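Local coordinates for FdxN element excision controlling factor XisI (Anabaena variabilis ATCC 29413, PDB 2NVM), which probably controls, together with partner proteins, the site-specific excision of the fdxN element from the genome of nitrogen-fixing cyanobacteria, at residues B[76-80]-B[81-85]. Residues are numbered along the deposited sequence; the frame is centred on the assembly and turned at random.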
loop_
_atom_site.group_PDB
_atom_site.type_symbol
_atom_site.label_atom_id
_atom_site.label_comp_id
_atom_site.label_asym_id
_atom_site.label_seq_id
_atom_site.Cartn_x
_atom_site.Cartn_y
_atom_site.Cartn_z
ATOM N N LEU B 76 -6.546 -4.547 -0.151
ATOM C CA LEU B 76 -7.835 -4.604 0.520
ATOM C C LEU B 76 -7.973 -3.427 1.472
ATOM O O LEU B 76 -6.983 -3.011 2.095
ATOM C CB LEU B 76 -7.933 -5.898 1.339
ATOM C CG LEU B 76 -7.647 -7.230 0.636
ATOM C CD1 LEU B 76 -7.725 -8.373 1.612
ATOM C CD2 LEU B 76 -8.618 -7.478 -0.471
ATOM N N GLN B 77 -9.177 -2.872 1.545
ATOM C CA GLN B 77 -9.518 -1.828 2.504
ATOM C C GLN B 77 -10.937 -2.044 3.064
ATOM O O GLN B 77 -11.781 -2.647 2.396
ATOM C CB GLN B 77 -9.346 -0.398 1.957
ATOM C CG GLN B 77 -10.247 -0.012 0.793
ATOM C CD GLN B 77 -10.460 1.475 0.564
ATOM O OE1 GLN B 77 -9.965 2.346 1.294
ATOM N NE2 GLN B 77 -11.267 1.770 -0.446
ATOM N N ILE B 78 -11.157 -1.580 4.296
ATOM C CA ILE B 78 -12.454 -1.629 4.952
ATOM C C ILE B 78 -12.916 -0.173 4.914
ATOM O O ILE B 78 -12.226 0.701 5.444
ATOM C CB ILE B 78 -12.431 -2.196 6.392
ATOM C CG1 ILE B 78 -11.703 -3.563 6.440
ATOM C CG2 ILE B 78 -13.863 -2.320 6.899
ATOM C CD1 ILE B 78 -11.568 -4.153 7.816
ATOM N N GLN B 79 -14.053 0.068 4.256
ATOM C CA GLN B 79 -14.635 1.400 4.081
ATOM C C GLN B 79 -16.165 1.341 4.229
ATOM O O GLN B 79 -16.819 0.585 3.501
ATOM C CB GLN B 79 -14.256 1.908 2.700
ATOM C CG GLN B 79 -14.668 3.347 2.403
ATOM C CD GLN B 79 -14.072 3.874 1.101
ATOM O OE1 GLN B 79 -13.470 4.947 1.089
ATOM N NE2 GLN B 79 -14.199 3.101 0.010
ATOM N N ASN B 80 -16.706 2.137 5.161
ATOM C CA ASN B 80 -18.152 2.206 5.466
ATOM C C ASN B 80 -18.738 0.828 5.855
ATOM O O ASN B 80 -19.844 0.454 5.442
ATOM C CB ASN B 80 -18.918 2.860 4.295
ATOM C CG ASN B 80 -18.382 4.255 3.938
ATOM O OD1 ASN B 80 -18.088 5.072 4.826
ATOM N ND2 ASN B 80 -18.271 4.535 2.630
ATOM N N GLY B 81 -17.964 0.089 6.656
ATOM C CA GLY B 81 -18.334 -1.247 7.110
ATOM C C GLY B 81 -18.307 -2.351 6.067
ATOM O O GLY B 81 -18.903 -3.399 6.305
ATOM N N LYS B 82 -17.630 -2.136 4.930
ATOM C CA LYS B 82 -17.520 -3.146 3.852
ATOM C C LYS B 82 -16.071 -3.344 3.418
ATOM O O LYS B 82 -15.276 -2.405 3.472
ATOM C CB LYS B 82 -18.404 -2.784 2.656
ATOM C CG LYS B 82 -19.880 -2.731 3.035
ATOM C CD LYS B 82 -20.814 -2.658 1.840
ATOM C CE LYS B 82 -22.271 -2.632 2.303
ATOM N NZ LYS B 82 -23.212 -2.727 1.165
ATOM N N ILE B 83 -15.757 -4.569 2.986
ATOM C CA ILE B 83 -14.430 -4.974 2.529
ATOM C C ILE B 83 -14.381 -4.703 1.028
ATOM O O ILE B 83 -15.187 -5.233 0.281
ATOM C CB ILE B 83 -14.151 -6.482 2.839
ATOM C CG1 ILE B 83 -14.142 -6.706 4.373
ATOM C CG2 ILE B 83 -12.838 -6.957 2.207
ATOM C CD1 ILE B 83 -14.090 -8.140 4.801
ATOM N N TRP B 84 -13.429 -3.867 0.614
ATOM C CA TRP B 84 -13.196 -3.502 -0.786
ATOM C C TRP B 84 -11.967 -4.251 -1.257
ATOM O O TRP B 84 -10.909 -4.031 -0.702
ATOM C CB TRP B 84 -12.940 -2.001 -0.912
ATOM C CG TRP B 84 -14.146 -1.180 -0.824
ATOM C CD1 TRP B 84 -14.914 -0.949 0.274
ATOM C CD2 TRP B 84 -14.736 -0.456 -1.894
ATOM N NE1 TRP B 84 -15.973 -0.135 -0.048
ATOM C CE2 TRP B 84 -15.883 0.198 -1.374
ATOM C CE3 TRP B 84 -14.409 -0.292 -3.253
ATOM C CZ2 TRP B 84 -16.721 1.008 -2.177
ATOM C CZ3 TRP B 84 -15.221 0.511 -4.053
ATOM C CH2 TRP B 84 -16.372 1.160 -3.510
ATOM N N ILE B 85 -12.116 -5.136 -2.243
ATOM C CA ILE B 85 -10.987 -5.863 -2.852
ATOM C C ILE B 85 -10.627 -4.989 -4.060
ATOM O O ILE B 85 -11.306 -5.029 -5.092
ATOM C CB ILE B 85 -11.313 -7.308 -3.258
ATOM C CG1 ILE B 85 -11.915 -8.096 -2.071
ATOM C CG2 ILE B 85 -10.041 -7.981 -3.809
ATOM C CD1 ILE B 85 -12.317 -9.531 -2.413
#
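Gln77 and Trp84 pair through two backbone hydrogen bonds, Trp84 N to Gln77 O at 2.7 Å and nearly straight (175°), and Gln77 N to Trp84 O at 3.1 Å. A second such pair joins Gln79 and Lys82 and closes a beta hairpin with a two-residue loop; its Lys82 N to Gln79 O bond is the more bent, with the donor well above the carbonyl plane. The link is a type I' turn, in which Asn80 and Gly81 both have positive phi, a conformation that suits a glycine at the second position.

On the face carrying Gln77, Gln79 and Trp84, one side of the indole receives both glutamine amides, each turned steeply to the ring. Gln79, whose CG swings opposite the backbone N (chi1 -174°), reaches across so that NE2 sits 3.6 Å from Trp84 CE2, while Gln77 runs alongside, its CG 3.8 Å from Trp84 CB. Gln77 OE1 accepts a hydrogen bond from Gln55 NE2 on the neighbouring strand 55-61, and its NE2 makes a weak one to Glu86. A serine in place of Trp84 would probably strip both amides of the indole face, opening a gap beside Gln77 and setting the Gln79 amide free to turn.

On the reverse face, Leu76 CD2 meets Ile85 CG2 at 3.7 Å, beside Ile78 and Ile83; this apolar row packs against helices 4-23 and 93-100. The glutamine-tryptophan face touches the second subunit, and the hairpin lies between strands 55-61 and 108-110.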